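PDB 4XHC: alpha-L-rhamnosidase from Klebsiella oxytoca, which probably hydrolyses terminal alpha-L-rhamnose from rhamnosides, as a family GH78 glycoside hydrolase, and binds rhamnose in its pocket. Local coordinates for residues F302-S305 against L306-V309; A332-Q335 against V336-L340. One frame throughout, in Å; residues are numbered along the deposited sequence.

Contact 1 of 2, residues F302-S305 against L306-V309. With RAM (alpha-L-rhamnopyranose), chain C.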
# COMPACT_ATOMS: atom_id res chain seq x y z
N PHE A 302 12.77 29.19 -22.82
CA PHE A 302 12.97 30.56 -23.26
C PHE A 302 11.92 31.50 -22.67
O PHE A 302 12.27 32.55 -22.13
CB PHE A 302 12.93 30.59 -24.78
CG PHE A 302 13.20 31.94 -25.40
CD1 PHE A 302 14.50 32.39 -25.61
CD2 PHE A 302 12.14 32.73 -25.85
CE1 PHE A 302 14.74 33.61 -26.23
CE2 PHE A 302 12.38 33.95 -26.45
CZ PHE A 302 13.68 34.39 -26.64
N ASP A 303 10.65 31.11 -22.77
CA ASP A 303 9.55 32.00 -22.36
C ASP A 303 9.41 32.10 -20.84
O ASP A 303 9.27 33.21 -20.31
CB ASP A 303 8.20 31.64 -23.03
CG ASP A 303 7.76 30.18 -22.82
OD1 ASP A 303 8.62 29.29 -22.59
OD2 ASP A 303 6.55 29.91 -22.96
N TYR A 304 9.48 30.97 -20.15
CA TYR A 304 9.38 30.95 -18.69
C TYR A 304 10.51 31.73 -18.02
O TYR A 304 10.29 32.38 -17.00
CB TYR A 304 9.34 29.51 -18.18
CG TYR A 304 7.99 28.83 -18.30
CD1 TYR A 304 7.07 29.24 -19.26
CD2 TYR A 304 7.65 27.78 -17.47
CE1 TYR A 304 5.84 28.63 -19.36
CE2 TYR A 304 6.42 27.16 -17.59
CZ TYR A 304 5.53 27.59 -18.54
OH TYR A 304 4.30 27.00 -18.67
N SER A 305 11.71 31.67 -18.59
CA SER A 305 12.82 32.48 -18.09
C SER A 305 12.50 33.97 -18.20
O SER A 305 12.61 34.70 -17.22
CB SER A 305 14.12 32.16 -18.85
OG SER A 305 15.03 33.23 -18.74
N LEU A 306 12.09 34.41 -19.38
CA LEU A 306 11.72 35.80 -19.59
C LEU A 306 10.55 36.26 -18.71
O LEU A 306 10.45 37.44 -18.39
CB LEU A 306 11.36 36.05 -21.05
CG LEU A 306 12.55 36.11 -22.00
CD1 LEU A 306 12.12 35.83 -23.43
CD2 LEU A 306 13.25 37.46 -21.89
N PHE A 307 9.67 35.34 -18.33
CA PHE A 307 8.52 35.69 -17.51
C PHE A 307 8.91 36.09 -16.10
O PHE A 307 8.13 36.74 -15.41
CB PHE A 307 7.48 34.56 -17.45
CG PHE A 307 6.71 34.33 -18.74
CD1 PHE A 307 6.39 35.37 -19.58
CD2 PHE A 307 6.27 33.06 -19.06
CE1 PHE A 307 5.68 35.14 -20.75
CE2 PHE A 307 5.56 32.82 -20.22
CZ PHE A 307 5.26 33.86 -21.07
N PHE A 308 10.11 35.72 -15.67
CA PHE A 308 10.63 36.24 -14.42
C PHE A 308 10.54 37.77 -14.39
O PHE A 308 10.19 38.37 -13.36
CB PHE A 308 12.08 35.81 -14.20
CG PHE A 308 12.62 36.14 -12.84
CD1 PHE A 308 12.46 35.25 -11.79
CD2 PHE A 308 13.26 37.35 -12.60
CE1 PHE A 308 12.94 35.55 -10.52
CE2 PHE A 308 13.75 37.65 -11.34
CZ PHE A 308 13.59 36.76 -10.30
N VAL A 309 10.82 38.40 -15.52
CA VAL A 309 10.77 39.85 -15.61
C VAL A 309 9.35 40.35 -15.38
O VAL A 309 9.15 41.31 -14.61
CB VAL A 309 11.24 40.38 -16.98
CG1 VAL A 309 11.14 41.90 -17.03
CG2 VAL A 309 12.66 39.92 -17.26
C1 RAM C . 3.21 20.93 -17.73
C2 RAM C . 2.16 21.59 -16.87
C3 RAM C . 2.64 22.93 -16.36
C4 RAM C . 3.35 23.67 -17.48
C5 RAM C . 4.63 22.92 -17.81
C6 RAM C . 5.03 23.03 -19.26
O1 RAM C . 3.25 19.59 -17.42
O2 RAM C . 1.03 21.79 -17.70
O3 RAM C . 1.54 23.72 -15.89
O4 RAM C . 3.68 24.98 -17.08
O5 RAM C . 4.49 21.52 -17.50

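Contact 2 of 2, residues A332-Q335 against V336-L340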
# COMPACT_ATOMS: atom_id res chain seq x y z
N ALA A 332 16.50 39.44 -13.17
CA ALA A 332 15.62 39.78 -14.30
C ALA A 332 16.42 40.22 -15.51
O ALA A 332 16.22 39.70 -16.61
CB ALA A 332 14.65 40.89 -13.91
N ARG A 333 17.34 41.16 -15.30
CA ARG A 333 18.21 41.66 -16.36
C ARG A 333 18.98 40.54 -17.06
O ARG A 333 19.14 40.56 -18.28
CB ARG A 333 19.20 42.69 -15.81
CG ARG A 333 20.17 43.25 -16.85
CD ARG A 333 21.22 44.12 -16.20
NE ARG A 333 22.06 43.34 -15.30
CZ ARG A 333 22.69 43.83 -14.23
NH1 ARG A 333 22.60 45.11 -13.89
NH2 ARG A 333 23.43 43.02 -13.49
N ARG A 334 19.47 39.58 -16.29
CA ARG A 334 20.25 38.47 -16.84
C ARG A 334 19.41 37.58 -17.77
O ARG A 334 19.93 37.03 -18.74
CB ARG A 334 20.86 37.63 -15.72
CG ARG A 334 21.89 36.61 -16.18
CD ARG A 334 23.31 37.14 -16.12
NE ARG A 334 24.24 36.14 -16.65
CZ ARG A 334 24.56 36.00 -17.95
NH1 ARG A 334 24.05 36.80 -18.88
NH2 ARG A 334 25.39 35.03 -18.32
N GLN A 335 18.12 37.45 -17.47
CA GLN A 335 17.24 36.64 -18.32
C GLN A 335 17.13 37.28 -19.71
O GLN A 335 17.07 36.58 -20.72
CB GLN A 335 15.85 36.47 -17.70
CG GLN A 335 15.81 35.87 -16.30
CD GLN A 335 16.80 34.73 -16.09
OE1 GLN A 335 16.67 33.66 -16.68
NE2 GLN A 335 17.78 34.94 -15.22
N VAL A 336 17.12 38.61 -19.74
CA VAL A 336 17.08 39.35 -20.98
C VAL A 336 18.40 39.25 -21.73
O VAL A 336 18.39 39.04 -22.93
CB VAL A 336 16.72 40.83 -20.74
CG1 VAL A 336 16.75 41.61 -22.05
CG2 VAL A 336 15.35 40.95 -20.09
N GLU A 337 19.53 39.42 -21.05
CA GLU A 337 20.86 39.30 -21.70
C GLU A 337 20.91 37.97 -22.44
O GLU A 337 21.26 37.92 -23.61
CB GLU A 337 22.03 39.37 -20.68
CG GLU A 337 22.42 40.75 -20.11
CD GLU A 337 23.38 40.67 -18.88
OE1 GLU A 337 24.23 39.75 -18.83
OE2 GLU A 337 23.30 41.52 -17.96
N LEU A 338 20.53 36.89 -21.76
CA LEU A 338 20.60 35.54 -22.33
C LEU A 338 19.60 35.33 -23.47
O LEU A 338 19.97 34.81 -24.52
CB LEU A 338 20.38 34.49 -21.26
CG LEU A 338 21.51 34.38 -20.24
CD1 LEU A 338 21.05 33.55 -19.05
CD2 LEU A 338 22.77 33.79 -20.86
N ALA A 339 18.36 35.76 -23.27
CA ALA A 339 17.36 35.65 -24.33
C ALA A 339 17.78 36.37 -25.63
O ALA A 339 17.62 35.83 -26.72
CB ALA A 339 16.02 36.16 -23.85
N LEU A 340 18.34 37.57 -25.52
CA LEU A 340 18.75 38.33 -26.71
C LEU A 340 19.81 37.64 -27.56
O LEU A 340 19.96 37.96 -28.75
CB LEU A 340 19.24 39.73 -26.31
CG LEU A 340 18.19 40.69 -25.77
CD1 LEU A 340 18.87 41.94 -25.22
CD2 LEU A 340 17.15 41.06 -26.81

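Contact 1 of 2, residues F302-S305 against L306-V309
One face of the Phe302 ring is covered by Leu306, whose CD1 sits 4.0 Å from the ring centroid, displaced toward the rim, in a CH-pi contact; the same methyl is 3.6 Å from Phe302 CE2. Over one face of the Phe307 ring stands the backbone carbonyl oxygen of Asp303, and Tyr304 approaches that ring obliquely, with Tyr304 CD1 3.9 Å from Phe307 CD2. The Tyr304 ring has the sugar at its edge, near its plane: Tyr304 OH donates a hydrogen bond of 2.6 Å to O4 of alpha-L-rhamnopyranose. With CG anti to the carbonyl carbon (chi1 -79°), the Tyr304 ring extends to the sugar pocket, where Glu506, Asp249, Tyr518, His528 and Trp361 also bond the sugar. These are successive turns at the start of helix 302-319, in the six-hairpin glycosidase domain of this GH78 enzyme, and the side chains meet three and four residues apart. Asp303 O, the atom over the Phe307 ring, accepts a hydrogen bond from Phe307 N (2.9 Å). Phe308 N bonds to Ser305 O, three residues back (3.1 Å); Leu306 N reaches Phe302 O weakly. The buried carboxylate of Asp303 receives the backbone N-H groups of Phe358 and Ile359, tying the helix start to a loop that supplies Phe358 to the pocket. Phe307 also makes a cation-pi contact with Arg251, and Ser305 OG is hydrogen-bonded to Gln335 on helix 322-340.

Contact 2 of 2, residues A332-Q335 against V336-L340
Glu337 forms salt bridges with Arg333 and Arg334, one through each carboxylate oxygen. Its OE1 lies 3.0 Å from Arg334 NH1, and the two side chains cross at about a right angle with their flat groups turned 35° apart. On the other arm OE2 is a longer 3.5 Å from Arg333 NE; here the chains run side by side, pointing the same way. A bend at chi2 (94°) brings the Arg334 guanidinium back over the next turn, where apolar packing adds to the charge pairing: Leu338 CG lies over one guanidinium face, 3.8 Å from Arg334 NH1. Backbone bonds between residues four apart supply the alpha-helical frame of helix 322-340: Glu337 N to Arg333 O, Leu338 N to Arg334 O and Ala339 N to Gln335 O, whereas Val336 N bonds only weakly to Ala332 O and Arg333 O. On the buried side, Val336 packs against helices 368-389 and 391-412, and Ala339 meets helices 302-319 and 368-389. The buried amide of Gln335 reaches outside the two segments: OE1, besides its bond to Ser305, takes Val284 N, and NE2 binds the carbonyls of Thr331 and Gly282. Arg333 has a further salt bridge from NH1 to Glu390, so the network probably spreads one negative charge of Glu337 between two arginines while a second carboxylate helps to balance the pair.

Overall arrangement
Contact 1 and contact 2 lie on consecutive helices, 302-319 and 322-340, with centres about 9 Å apart. The helices touch directly: besides the polar contact of a serine with a glutamine, Leu306 CD2 packs on Ala339 CB at 3.6 Å. Contact 1 is wholly buried, its centre about 17 Å from that of the chain, and mixes aromatic packing with a link to bound sugar. Contact 2, at about 25 Å, is only partly buried; its charged side chains lie along a partly exposed flank, while its small apolar residues face neighbouring helices. Helix 368-389 packs against both contacts, helix 391-412 against contact 2.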